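Local coordinates for flagellar assembly factor FliW (Geobacillus thermodenitrificans, PDB 5JAK), which probably binds the translational repressor CsrA to block its hold on target mRNAs, flagellin's among them, and also binds flagellin during assembly of the flagellum, at residues K33-L38 with I46-V51; L56-I61 with Y93-V98; F22-P27 with L121-I126; G86-A91 with V114-K119; K7-I12 with L38-T43. The protein carries 1 engineered substitution. All coordinates share one frame; numbering follows the deposited sequence.

Interaction 1 (K33-L38 with I46-V51)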
# COMPACT_ATOMS: atom_id res chain seq x y z
N LYS A 33 -10.93 7.50 1.19
CA LYS A 33 -11.17 6.81 -0.06
C LYS A 33 -10.34 7.31 -1.23
O LYS A 33 -10.50 6.81 -2.35
CB LYS A 33 -12.67 6.89 -0.40
CG LYS A 33 -13.55 6.21 0.68
CD LYS A 33 -14.99 6.03 0.21
CE LYS A 33 -15.77 5.16 1.16
NZ LYS A 33 -15.67 5.69 2.55
N GLN A 34 -9.45 8.28 -1.01
CA GLN A 34 -8.63 8.82 -2.10
C GLN A 34 -7.17 8.96 -1.66
O GLN A 34 -6.89 9.70 -0.70
CB GLN A 34 -9.16 10.18 -2.55
CG GLN A 34 -10.50 10.14 -3.21
CD GLN A 34 -10.91 11.55 -3.63
OE1 GLN A 34 -10.87 12.48 -2.81
NE2 GLN A 34 -11.28 11.72 -4.89
N PHE A 35 -6.25 8.30 -2.38
CA PHE A 35 -4.83 8.32 -2.07
C PHE A 35 -4.01 8.55 -3.34
O PHE A 35 -4.45 8.24 -4.45
CB PHE A 35 -4.36 6.99 -1.40
CG PHE A 35 -4.88 6.81 0.01
CD1 PHE A 35 -6.13 6.23 0.24
CD2 PHE A 35 -4.12 7.22 1.10
CE1 PHE A 35 -6.60 6.08 1.54
CE2 PHE A 35 -4.60 7.09 2.40
CZ PHE A 35 -5.85 6.50 2.63
N VAL A 36 -2.82 9.11 -3.17
CA VAL A 36 -1.83 9.16 -4.25
C VAL A 36 -0.56 8.46 -3.76
O VAL A 36 -0.30 8.39 -2.55
CB VAL A 36 -1.52 10.60 -4.73
CG1 VAL A 36 -2.76 11.22 -5.42
CG2 VAL A 36 -1.04 11.49 -3.57
N LEU A 37 0.21 7.92 -4.70
CA LEU A 37 1.46 7.21 -4.38
C LEU A 37 2.65 8.12 -4.69
O LEU A 37 2.84 8.52 -5.85
CB LEU A 37 1.55 5.91 -5.18
CG LEU A 37 0.57 4.78 -4.87
CD1 LEU A 37 0.56 3.76 -6.04
CD2 LEU A 37 1.00 4.12 -3.61
N LEU A 38 3.44 8.45 -3.67
CA LEU A 38 4.54 9.41 -3.80
C LEU A 38 5.87 8.75 -3.43
O LEU A 38 6.13 8.49 -2.25
CB LEU A 38 4.28 10.64 -2.93
CG LEU A 38 2.94 11.39 -3.09
CD1 LEU A 38 2.83 12.53 -2.06
CD2 LEU A 38 2.76 11.92 -4.52
N ILE A 46 7.70 4.28 -0.83
CA ILE A 46 6.59 4.93 -1.53
C ILE A 46 5.56 5.32 -0.48
O ILE A 46 5.18 4.48 0.34
CB ILE A 46 5.98 3.97 -2.58
CG1 ILE A 46 7.09 3.47 -3.52
CG2 ILE A 46 4.88 4.66 -3.36
CD1 ILE A 46 6.64 2.41 -4.49
N ILE A 47 5.12 6.57 -0.47
CA ILE A 47 4.14 7.01 0.53
C ILE A 47 2.74 6.87 -0.07
O ILE A 47 2.47 7.45 -1.14
CB ILE A 47 4.39 8.46 0.98
CG1 ILE A 47 5.83 8.64 1.45
CG2 ILE A 47 3.39 8.84 2.10
CD1 ILE A 47 6.21 7.58 2.60
N LEU A 48 1.85 6.16 0.62
CA LEU A 48 0.41 6.13 0.31
C LEU A 48 -0.22 7.33 1.02
O LEU A 48 -0.52 7.30 2.22
CB LEU A 48 -0.19 4.78 0.75
CG LEU A 48 -1.66 4.51 0.41
CD1 LEU A 48 -1.83 4.48 -1.11
CD2 LEU A 48 -2.11 3.17 1.04
N GLN A 49 -0.32 8.45 0.31
CA GLN A 49 -0.64 9.76 0.88
C GLN A 49 -2.11 10.07 0.66
O GLN A 49 -2.57 10.10 -0.49
CB GLN A 49 0.21 10.85 0.22
CG GLN A 49 -0.24 12.29 0.60
CD GLN A 49 0.08 12.64 2.05
OE1 GLN A 49 1.24 12.55 2.45
NE2 GLN A 49 -0.92 13.03 2.83
N SER A 50 -2.84 10.32 1.75
CA SER A 50 -4.24 10.74 1.63
C SER A 50 -4.34 12.09 0.93
O SER A 50 -3.59 13.03 1.24
CB SER A 50 -4.88 10.84 3.02
OG SER A 50 -6.14 11.49 2.88
N VAL A 51 -5.29 12.19 -0.00
CA VAL A 51 -5.56 13.44 -0.74
C VAL A 51 -6.41 14.41 0.09
O VAL A 51 -6.50 15.61 -0.23
CB VAL A 51 -6.25 13.02 -2.05
CG1 VAL A 51 -6.86 14.18 -2.78
CG2 VAL A 51 -5.28 12.26 -2.96

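Interaction 2 (L56-I61 with Y93-V98)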
# COMPACT_ATOMS: atom_id res chain seq x y z
N LEU A 56 -1.97 11.92 7.06
CA LEU A 56 -2.08 10.50 6.83
C LEU A 56 -1.29 10.05 5.61
O LEU A 56 -1.68 10.29 4.51
CB LEU A 56 -3.53 10.12 6.68
CG LEU A 56 -3.80 8.65 6.55
CD1 LEU A 56 -3.30 7.95 7.78
CD2 LEU A 56 -5.27 8.42 6.36
N GLY A 57 -0.17 9.41 5.86
CA GLY A 57 0.67 8.87 4.83
C GLY A 57 1.27 7.57 5.31
O GLY A 57 1.98 7.59 6.26
N PHE A 58 1.00 6.47 4.65
CA PHE A 58 1.56 5.20 5.06
C PHE A 58 2.86 4.94 4.34
O PHE A 58 2.96 5.24 3.19
CB PHE A 58 0.62 4.05 4.76
CG PHE A 58 -0.71 4.16 5.42
CD1 PHE A 58 -0.94 3.59 6.63
CD2 PHE A 58 -1.73 4.82 4.81
CE1 PHE A 58 -2.16 3.69 7.23
CE2 PHE A 58 -2.96 4.91 5.39
CZ PHE A 58 -3.17 4.35 6.61
N VAL A 59 3.84 4.36 5.00
CA VAL A 59 5.10 4.05 4.36
C VAL A 59 5.03 2.67 3.74
O VAL A 59 4.83 1.72 4.43
CB VAL A 59 6.26 4.09 5.36
CG1 VAL A 59 7.56 3.79 4.67
CG2 VAL A 59 6.32 5.40 6.06
N LEU A 60 5.18 2.59 2.44
CA LEU A 60 5.09 1.34 1.68
C LEU A 60 6.44 0.92 1.10
O LEU A 60 7.27 1.77 0.76
CB LEU A 60 4.12 1.45 0.47
CG LEU A 60 2.70 1.95 0.67
CD1 LEU A 60 1.90 1.85 -0.65
CD2 LEU A 60 2.07 1.17 1.80
N ILE A 61 6.63 -0.40 0.96
CA ILE A 61 7.70 -0.93 0.12
C ILE A 61 7.12 -1.99 -0.81
O ILE A 61 6.09 -2.60 -0.54
CB ILE A 61 8.86 -1.53 0.94
CG1 ILE A 61 8.35 -2.62 1.89
CG2 ILE A 61 9.60 -0.42 1.67
CD1 ILE A 61 9.44 -3.43 2.48
N TYR A 93 2.04 -3.93 -2.66
CA TYR A 93 2.90 -3.26 -1.68
C TYR A 93 2.61 -3.82 -0.29
O TYR A 93 1.55 -4.41 -0.05
CB TYR A 93 2.67 -1.75 -1.61
CG TYR A 93 2.81 -1.07 -2.94
CD1 TYR A 93 4.07 -0.72 -3.43
CD2 TYR A 93 1.69 -0.74 -3.70
CE1 TYR A 93 4.20 -0.06 -4.65
CE2 TYR A 93 1.81 -0.09 -4.92
CZ TYR A 93 3.07 0.24 -5.38
OH TYR A 93 3.19 0.89 -6.61
N VAL A 94 3.55 -3.61 0.64
CA VAL A 94 3.28 -3.86 2.05
C VAL A 94 3.57 -2.63 2.88
O VAL A 94 4.51 -1.87 2.60
CB VAL A 94 4.08 -5.07 2.60
CG1 VAL A 94 3.58 -6.38 1.94
CG2 VAL A 94 5.58 -4.90 2.35
N ILE A 95 2.78 -2.45 3.94
CA ILE A 95 2.94 -1.30 4.84
C ILE A 95 4.04 -1.58 5.83
O ILE A 95 4.09 -2.66 6.44
CB ILE A 95 1.62 -1.01 5.59
CG1 ILE A 95 0.48 -0.70 4.61
CG2 ILE A 95 1.82 0.15 6.61
CD1 ILE A 95 -0.93 -0.57 5.33
N LEU A 96 4.95 -0.61 6.01
CA LEU A 96 6.00 -0.70 7.01
C LEU A 96 5.61 0.08 8.27
O LEU A 96 5.11 1.20 8.18
CB LEU A 96 7.31 -0.13 6.46
CG LEU A 96 8.03 -0.86 5.35
CD1 LEU A 96 9.41 -0.19 5.18
CD2 LEU A 96 8.18 -2.35 5.69
N THR A 97 5.85 -0.53 9.43
CA THR A 97 5.84 0.17 10.73
C THR A 97 7.29 0.46 11.10
O THR A 97 8.03 -0.45 11.46
CB THR A 97 5.17 -0.68 11.80
OG1 THR A 97 3.79 -0.87 11.47
CG2 THR A 97 5.28 -0.00 13.18
N VAL A 98 7.68 1.73 11.02
CA VAL A 98 9.07 2.14 11.24
C VAL A 98 9.25 2.49 12.72
O VAL A 98 8.58 3.38 13.24
CB VAL A 98 9.45 3.32 10.33
CG1 VAL A 98 10.91 3.70 10.53
CG2 VAL A 98 9.14 2.99 8.86
O HOH W 1 3.55 3.28 7.60

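Interaction 3 (F22-P27 with L121-I126)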
# COMPACT_ATOMS: atom_id res chain seq x y z
N PHE A 22 -9.93 3.96 -2.93
CA PHE A 22 -10.14 2.83 -2.01
C PHE A 22 -11.61 2.86 -1.60
O PHE A 22 -12.00 3.58 -0.68
CB PHE A 22 -9.21 2.94 -0.81
CG PHE A 22 -7.77 2.60 -1.10
CD1 PHE A 22 -6.99 3.42 -1.95
CD2 PHE A 22 -7.17 1.48 -0.49
CE1 PHE A 22 -5.65 3.09 -2.23
CE2 PHE A 22 -5.86 1.15 -0.73
CZ PHE A 22 -5.07 1.94 -1.59
N GLU A 23 -12.43 2.06 -2.30
CA GLU A 23 -13.88 2.13 -2.11
C GLU A 23 -14.31 1.75 -0.70
O GLU A 23 -15.35 2.22 -0.23
CB GLU A 23 -14.59 1.23 -3.13
CG GLU A 23 -14.42 1.69 -4.57
CD GLU A 23 -15.31 0.92 -5.54
OE1 GLU A 23 -15.65 -0.25 -5.25
OE2 GLU A 23 -15.68 1.49 -6.60
N GLN A 24 -13.52 0.92 -0.01
CA GLN A 24 -13.79 0.55 1.37
C GLN A 24 -12.91 1.31 2.36
O GLN A 24 -12.82 0.91 3.53
CB GLN A 24 -13.60 -0.97 1.56
CG GLN A 24 -14.47 -1.85 0.64
CD GLN A 24 -14.16 -3.36 0.76
OE1 GLN A 24 -13.16 -3.77 1.36
NE2 GLN A 24 -15.04 -4.18 0.19
N GLY A 25 -12.26 2.38 1.91
CA GLY A 25 -11.21 2.98 2.70
C GLY A 25 -10.12 1.97 2.98
O GLY A 25 -9.85 1.04 2.20
N ILE A 26 -9.48 2.15 4.13
CA ILE A 26 -8.43 1.27 4.65
C ILE A 26 -8.83 0.96 6.10
O ILE A 26 -9.37 1.85 6.76
CB ILE A 26 -7.06 1.95 4.55
CG1 ILE A 26 -6.64 2.08 3.08
CG2 ILE A 26 -5.98 1.22 5.36
CD1 ILE A 26 -5.28 2.74 2.92
N PRO A 27 -8.65 -0.26 6.62
CA PRO A 27 -9.10 -0.54 7.99
C PRO A 27 -8.51 0.46 8.97
O PRO A 27 -7.32 0.73 8.94
CB PRO A 27 -8.59 -1.96 8.26
CG PRO A 27 -8.55 -2.61 6.90
CD PRO A 27 -8.18 -1.48 5.93
N LEU A 121 -8.23 1.42 -8.53
CA LEU A 121 -8.91 0.99 -7.33
C LEU A 121 -7.90 0.26 -6.44
O LEU A 121 -6.99 -0.42 -6.94
CB LEU A 121 -10.11 0.06 -7.63
CG LEU A 121 -11.26 0.58 -8.51
CD1 LEU A 121 -11.97 -0.62 -9.16
CD2 LEU A 121 -12.24 1.45 -7.74
N GLY A 122 -8.03 0.44 -5.14
CA GLY A 122 -7.17 -0.25 -4.22
C GLY A 122 -7.91 -0.80 -3.02
O GLY A 122 -9.04 -0.42 -2.72
N LYS A 123 -7.20 -1.67 -2.31
CA LYS A 123 -7.74 -2.30 -1.13
C LYS A 123 -6.58 -2.84 -0.32
O LYS A 123 -5.57 -3.26 -0.89
CB LYS A 123 -8.68 -3.45 -1.56
CG LYS A 123 -9.26 -4.28 -0.47
CD LYS A 123 -10.18 -5.33 -1.08
CE LYS A 123 -11.10 -5.87 -0.02
NZ LYS A 123 -11.37 -7.33 -0.23
N GLN A 124 -6.71 -2.82 1.00
CA GLN A 124 -5.85 -3.64 1.84
C GLN A 124 -6.52 -5.01 1.93
O GLN A 124 -7.62 -5.13 2.47
CB GLN A 124 -5.64 -3.04 3.22
CG GLN A 124 -4.65 -3.92 4.03
CD GLN A 124 -4.35 -3.33 5.40
OE1 GLN A 124 -5.23 -2.76 6.03
NE2 GLN A 124 -3.11 -3.51 5.89
N VAL A 125 -5.87 -6.01 1.34
CA VAL A 125 -6.40 -7.37 1.20
C VAL A 125 -5.89 -8.19 2.38
O VAL A 125 -4.68 -8.23 2.64
CB VAL A 125 -5.97 -7.98 -0.14
CG1 VAL A 125 -6.34 -9.49 -0.23
CG2 VAL A 125 -6.62 -7.19 -1.27
N ILE A 126 -6.79 -8.86 3.08
CA ILE A 126 -6.39 -9.74 4.18
C ILE A 126 -6.27 -11.17 3.64
O ILE A 126 -7.26 -11.81 3.26
CB ILE A 126 -7.38 -9.64 5.34
CG1 ILE A 126 -7.51 -8.16 5.72
CG2 ILE A 126 -6.85 -10.44 6.54
CD1 ILE A 126 -8.51 -7.86 6.77
O HOH W 2 -11.54 0.03 -3.91
O HOH W 3 -11.01 -0.17 -0.32
O HOH W 4 -9.09 -1.58 2.10

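Interaction 4 (G86-A91 with V114-K119)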
# COMPACT_ATOMS: atom_id res chain seq x y z
N GLY A 86 -9.03 -9.84 -17.01
CA GLY A 86 -8.20 -9.87 -18.22
C GLY A 86 -6.81 -9.27 -18.05
O GLY A 86 -6.09 -9.54 -17.08
N GLU A 87 -6.44 -8.42 -19.01
CA GLU A 87 -5.09 -7.89 -19.15
C GLU A 87 -4.82 -6.64 -18.31
O GLU A 87 -3.84 -5.94 -18.56
CB GLU A 87 -4.81 -7.57 -20.63
CG GLU A 87 -4.73 -8.81 -21.52
CD GLU A 87 -3.55 -9.70 -21.18
OE1 GLU A 87 -2.53 -9.15 -20.72
OE2 GLU A 87 -3.66 -10.94 -21.35
N GLN A 88 -5.67 -6.34 -17.32
CA GLN A 88 -5.41 -5.19 -16.46
C GLN A 88 -4.22 -5.47 -15.54
O GLN A 88 -3.94 -6.62 -15.20
CB GLN A 88 -6.65 -4.85 -15.62
CG GLN A 88 -7.89 -4.54 -16.43
CD GLN A 88 -9.13 -4.45 -15.56
OE1 GLN A 88 -9.11 -4.86 -14.38
NE2 GLN A 88 -10.22 -3.92 -16.11
N ASP A 89 -3.52 -4.41 -15.13
CA ASP A 89 -2.31 -4.58 -14.35
C ASP A 89 -2.56 -4.31 -12.87
O ASP A 89 -3.35 -3.43 -12.51
CB ASP A 89 -1.17 -3.70 -14.86
CG ASP A 89 0.19 -4.15 -14.36
OD1 ASP A 89 0.26 -5.24 -13.74
OD2 ASP A 89 1.19 -3.44 -14.60
N VAL A 90 -1.86 -5.06 -12.01
CA VAL A 90 -2.05 -5.03 -10.56
C VAL A 90 -0.71 -4.74 -9.90
O VAL A 90 0.31 -5.35 -10.24
CB VAL A 90 -2.64 -6.37 -10.07
CG1 VAL A 90 -2.92 -6.33 -8.56
CG2 VAL A 90 -3.90 -6.73 -10.84
N ALA A 91 -0.71 -3.81 -8.94
CA ALA A 91 0.47 -3.43 -8.18
C ALA A 91 0.32 -3.92 -6.74
O ALA A 91 -0.79 -3.96 -6.20
CB ALA A 91 0.67 -1.90 -8.19
N VAL A 114 -3.15 -3.74 -2.40
CA VAL A 114 -3.31 -4.26 -3.76
C VAL A 114 -4.06 -3.21 -4.57
O VAL A 114 -5.12 -2.73 -4.15
CB VAL A 114 -4.06 -5.60 -3.78
CG1 VAL A 114 -4.20 -6.16 -5.22
CG2 VAL A 114 -3.35 -6.62 -2.88
N ILE A 115 -3.53 -2.86 -5.74
CA ILE A 115 -4.12 -1.77 -6.52
C ILE A 115 -4.33 -2.21 -7.97
O ILE A 115 -3.39 -2.63 -8.64
CB ILE A 115 -3.24 -0.51 -6.47
CG1 ILE A 115 -3.19 0.05 -5.06
CG2 ILE A 115 -3.77 0.55 -7.45
CD1 ILE A 115 -2.08 1.04 -4.81
N ASN A 116 -5.58 -2.12 -8.43
CA ASN A 116 -5.91 -2.25 -9.86
C ASN A 116 -5.53 -0.92 -10.47
O ASN A 116 -6.25 0.07 -10.34
CB ASN A 116 -7.39 -2.55 -10.06
CG ASN A 116 -7.77 -2.82 -11.51
OD1 ASN A 116 -7.07 -2.43 -12.47
ND2 ASN A 116 -8.87 -3.53 -11.69
N VAL A 117 -4.35 -0.88 -11.09
CA VAL A 117 -3.82 0.39 -11.56
C VAL A 117 -4.71 1.00 -12.64
O VAL A 117 -4.91 2.22 -12.69
CB VAL A 117 -2.38 0.18 -12.08
CG1 VAL A 117 -1.73 1.53 -12.42
CG2 VAL A 117 -1.60 -0.58 -11.07
N HIS A 118 -5.27 0.17 -13.53
CA HIS A 118 -6.04 0.73 -14.63
C HIS A 118 -7.39 1.26 -14.16
O HIS A 118 -7.78 2.37 -14.54
CB HIS A 118 -6.24 -0.32 -15.73
CG HIS A 118 -4.98 -0.65 -16.49
ND1 HIS A 118 -4.36 0.25 -17.34
CD2 HIS A 118 -4.23 -1.78 -16.52
CE1 HIS A 118 -3.29 -0.31 -17.86
NE2 HIS A 118 -3.18 -1.54 -17.37
N LYS A 119 -8.12 0.49 -13.37
CA LYS A 119 -9.35 1.02 -12.80
C LYS A 119 -9.07 2.02 -11.68
O LYS A 119 -10.00 2.68 -11.21
CB LYS A 119 -10.22 -0.15 -12.30
CG LYS A 119 -10.70 -1.11 -13.40
CD LYS A 119 -12.05 -0.69 -13.94
CE LYS A 119 -12.52 -1.61 -15.04
NZ LYS A 119 -13.72 -1.03 -15.68

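Interaction 5 (K7-I12 with L38-T43). Engineered in segment 38-43: Q39 (natural residue Pro).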
# COMPACT_ATOMS: atom_id res chain seq x y z
N LYS A 7 2.51 14.56 4.08
CA LYS A 7 3.24 14.25 5.29
C LYS A 7 4.74 14.36 5.09
O LYS A 7 5.45 14.87 5.96
CB LYS A 7 2.84 12.85 5.77
CG LYS A 7 3.48 12.43 7.08
CD LYS A 7 3.06 11.00 7.46
CE LYS A 7 3.25 10.79 8.97
NZ LYS A 7 3.01 9.41 9.45
N TYR A 8 5.26 13.95 3.93
CA TYR A 8 6.69 13.98 3.68
C TYR A 8 7.12 14.81 2.48
O TYR A 8 8.32 14.97 2.26
CB TYR A 8 7.23 12.55 3.48
CG TYR A 8 6.94 11.59 4.63
CD1 TYR A 8 7.68 11.64 5.81
CD2 TYR A 8 5.96 10.62 4.52
CE1 TYR A 8 7.44 10.75 6.86
CE2 TYR A 8 5.69 9.74 5.56
CZ TYR A 8 6.44 9.81 6.73
OH TYR A 8 6.18 8.91 7.75
N HIS A 9 6.19 15.33 1.67
CA HIS A 9 6.58 15.93 0.40
C HIS A 9 6.34 17.43 0.28
O HIS A 9 6.59 17.98 -0.80
CB HIS A 9 5.86 15.24 -0.76
CG HIS A 9 6.26 13.81 -0.92
ND1 HIS A 9 7.16 13.41 -1.89
CD2 HIS A 9 5.92 12.71 -0.23
CE1 HIS A 9 7.34 12.10 -1.80
NE2 HIS A 9 6.60 11.66 -0.80
N GLY A 10 5.91 18.11 1.33
CA GLY A 10 5.48 19.48 1.16
C GLY A 10 4.27 19.56 0.24
O GLY A 10 3.60 18.57 -0.06
N ASP A 11 3.97 20.79 -0.19
CA ASP A 11 2.77 21.01 -1.00
C ASP A 11 3.04 20.56 -2.42
O ASP A 11 4.07 20.91 -3.01
CB ASP A 11 2.36 22.47 -0.99
CG ASP A 11 1.96 22.97 0.37
OD1 ASP A 11 1.74 24.20 0.46
OD2 ASP A 11 1.83 22.18 1.34
N ILE A 12 2.12 19.80 -3.00
CA ILE A 12 2.31 19.35 -4.38
C ILE A 12 1.01 19.52 -5.16
O ILE A 12 -0.08 19.60 -4.59
CB ILE A 12 2.76 17.89 -4.43
CG1 ILE A 12 1.63 17.02 -3.93
CG2 ILE A 12 4.06 17.70 -3.62
CD1 ILE A 12 1.87 15.50 -4.03
N LEU A 38 3.44 8.45 -3.67
CA LEU A 38 4.54 9.41 -3.80
C LEU A 38 5.87 8.75 -3.43
O LEU A 38 6.13 8.49 -2.25
CB LEU A 38 4.28 10.64 -2.93
CG LEU A 38 2.94 11.39 -3.09
CD1 LEU A 38 2.83 12.53 -2.06
CD2 LEU A 38 2.76 11.92 -4.52
N GLN A 39 6.74 8.53 -4.42
CA GLN A 39 8.11 8.05 -4.18
C GLN A 39 8.92 9.10 -3.42
O GLN A 39 8.66 10.30 -3.51
CB GLN A 39 8.77 7.71 -5.52
CG GLN A 39 10.10 7.00 -5.44
CD GLN A 39 9.96 5.49 -5.52
OE1 GLN A 39 9.27 4.97 -6.40
NE2 GLN A 39 10.61 4.78 -4.61
N LEU A 40 9.97 8.67 -2.71
CA LEU A 40 10.54 9.58 -1.68
C LEU A 40 11.78 10.55 -1.78
O LEU A 40 12.09 11.13 -0.74
CB LEU A 40 10.80 8.73 -0.45
CG LEU A 40 9.85 9.06 0.69
CD1 LEU A 40 10.38 8.50 1.96
CD2 LEU A 40 9.58 10.54 0.88
N GLU A 41 12.52 10.81 -2.87
CA GLU A 41 12.84 9.99 -4.03
C GLU A 41 14.23 9.46 -3.72
O GLU A 41 14.77 9.76 -2.66
CB GLU A 41 12.90 10.82 -5.33
CG GLU A 41 11.58 11.31 -5.91
CD GLU A 41 11.10 12.59 -5.26
OE1 GLU A 41 10.76 12.56 -4.05
OE2 GLU A 41 11.08 13.64 -5.95
N ASP A 42 14.81 8.75 -4.69
CA ASP A 42 16.02 7.94 -4.58
C ASP A 42 16.11 7.09 -3.31
O ASP A 42 17.21 6.75 -2.85
CB ASP A 42 17.29 8.80 -4.76
CG ASP A 42 17.50 9.84 -3.68
OD1 ASP A 42 17.37 9.51 -2.48
OD2 ASP A 42 17.82 10.99 -4.05
N THR A 43 14.96 6.68 -2.78
CA THR A 43 14.82 5.64 -1.78
C THR A 43 13.85 4.61 -2.31
O THR A 43 13.11 4.89 -3.27
CB THR A 43 14.30 6.19 -0.44
OG1 THR A 43 12.87 6.24 -0.50
CG2 THR A 43 14.83 7.56 -0.13

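Interaction 1 (K33-L38 with I46-V51)
F35 and L48 meet at about a right angle on the face of the antiparallel beta hairpin (strands 34-39 and 46-50) that also carries L37 and S50. The CD1 methyl of L48 rests 3.6 Å from F35 CB, while L48 CG approaches ring atom CD2 obliquely. With its CG anti to the carbonyl carbon (chi1 -70°), F35 lays its ring along the L48 and S50 side, where CE2 comes within 3.8 Å of S50 CB. L37 continues this face: its CD2 methyl fits between L48 CD1 and the CG2 branch of I46. The other face carries V36, Q49, L38 and I47. V36 turns CG1 to V51 CG2 at 3.7 Å, the two valines crossing nearly perpendicularly, and L38 CD1 lies over the aliphatic CB and CG of Q49. Bent at chi2 (71°), Q49 folds its amide back so that NE2 donates to S50 O at 3.1 Å, in the carbonyl plane and on a lone pair; OE1 accepts from the backbone N of K7. Paired backbone bonds join V36 with Q49 and L38 with I47, and V51 N to Q34 O adds a nearly straight one (177°). Beyond the hairpin, F22 meets the F35 ring edge-to-face. The chemistry is therefore divided: the backbone bonds fix the register, apolar branches cover the F35 side, and Q49 on the V36 face spends its amide on backbone groups.

Interaction 2 (L56-I61 with Y93-V98)
L96 N donates to V59 O at 2.8 Å in a nearly straight bond, joining strands 57-61 and 90-97 as antiparallel neighbours in the curled main sheet of FliW. V59 O also receives a CA-H...O contact from I95. Further along, I61 and V94 form a hydrogen-bonded pair through both their N and O atoms. The strand segments run 122° apart, well short of antiparallel, and they splay toward the G57 end; there a water bridges V59 N and L96 O. I61 fills the face it shares with V94 and L96. Its CG1 occupies the position between backbone N and carbonyl carbon (chi1 56°), which sets it 3.6 Å from V94 CG2 and turns CG2 to L96 CD1 at 3.5 Å. On the other face L60 divides its methyls, CD2 going to I95 CG1. Its CD1 reaches Y93 at about a right angle, 3.8 Å from both CB and CG of the tyrosine.

Interaction 3 (F22-P27 with L121-I126)
The chain from F22 to G25 makes a type I beta turn, closed by G25 N to F22 O, that lies against the edge of strand 121-124, and no direct hydrogen bond crosses between them. This is a water-mediated junction of a loop with the main beta sheet. One water accepts a hydrogen bond from E23 N and donates to G122 O; a second accepts from Q24 N and donates to both G122 O and G25 O; a third links G25 O to Q124 N. G122 O thus collects two waters, and F22 CA adds a CA-H...O contact. The F22 ring lies flat over the glycine, with G122 CA 3.9 Å from its centroid and only 7° off the normal, a CH-pi contact. Having no side chain, G122 lets the ring come down onto its CA. The ring's reach extends to F35, which it meets edge-to-face. An alanine in place of F22 would probably leave G122 without its aromatic cover and F35 without its ring partner. The extended E23 crosses L121 at a slant, its OE2 3.6 Å from L121 CD2. Q24 OE1 lies against K123 CE, while its NE2 bonds to Q81. Q124, its CG anti to the backbone N (chi1 -176°), is extended toward P27; NE2 bonds to A111 O, and OE1 sits 3.2 Å from P27 CD.

Interaction 4 (G86-A91 with V114-K119)
Q88 OE1 accepts from N116 ND2 at 3.0 Å, where the chain approaches strand 90-97 and strand 106-116 gives way to a turn. The two amide planes stand 52° apart, and the donor lies above the carbonyl plane of Q88 instead of on a lone pair. The aliphatic part of K119 comes up to the other end of that amide, its CE 3.4 Å from Q88 NE2. H118 turns the edge of its ring to the peptide, with D89 N close to the ring plane beside CD2, and Q88 CA lies 3.6 Å from the same carbon. Backbone bonds then take over: V117 N donates to D89 O, and A91 and I115 bond to each other in both directions as an antiparallel pair. V90 CG1 meets V114 CG1 at 3.6 Å on one face; on the other, the A91 methyl approaches V117 CG2 at 3.9 Å.

In the second shell, N116 is held from both ends of its amide. With CG anti to its own N (chi1 -175°), it directs OD1 back to K119 N at 3.2 Å, an Asx motif spanning the turn N116-K119, while ND2 also donates to L82 O. T85 N gives Q88 OE1 a second donor. The contact lies where the hairpin of strands 90-97 and 106-116 frays into loops; L82 and I84, after helix 76-81, touch V114 and V90, and strand 121-124 bonds to V114 through K123.

Interaction 5 (K7-I12 with L38-T43)
L38 CB lies over one face of the H9 imidazole, 3.6 Å from its centroid and 26° off the normal, a CH-pi contact that brings the loop before strand 12-13 onto the end of strand 34-39. From CB, H9 points toward the strand, and with CG anti to the carbonyl carbon (chi1 -65°) the ring slides past L38 in the opposite direction. The inner part of the ring, from CG, lies by L38 CD1; its outer end lies beneath L38 CB and beside the CD2 methyl of L40. The imidazole is probably turned over in the model, so its individual ring atoms carry no weight, and the approach of its outer edge to Q39 O is too close to be relied on. A serine in place of H9 would probably uncover the CB of L38 and remove much of the contact between loop and strand. Two smaller contacts flank the ring: I12 CD1 meets L38 CD1 tip to tip at 3.7 Å, and Y8 CB approaches L40 CD2 at 4.0 Å. The engineered Q39 turns away from the loop and donates from NE2 to T43 O at 2.8 Å within its own turn, which includes a cis peptide before E41. T6 OG1 holds H9 N and G10 O. The loop, between strands 3-4 and 12-13 of the small two-stranded sheet, also touches I47 on strand 46-50 and so lies against the main sheet.

Overall arrangement
Interaction 1 is the buried contact; interactions 2, 3 and 4 are partly buried, and interaction 5 lies at the surface. Interactions 1 and 2 are consecutive pairings of the main sheet, joined where strands 46-50 and 57-61 bond. Interactions 2 and 4 both use strand 90-97, and interactions 3 and 4 meet where strand 121-124 bonds to strand 106-116. Chemistry follows place: backbone bonds with apolar branches in 1 and 2, waters and an aromatic face in 3, backbone bonds plus a side-chain amide pair in 4, and ring and methyl packing without hydrogen bonds across in 5. Interaction 5 shares L38 with interaction 1 but lies about 22 Å, centre to centre, from interaction 3.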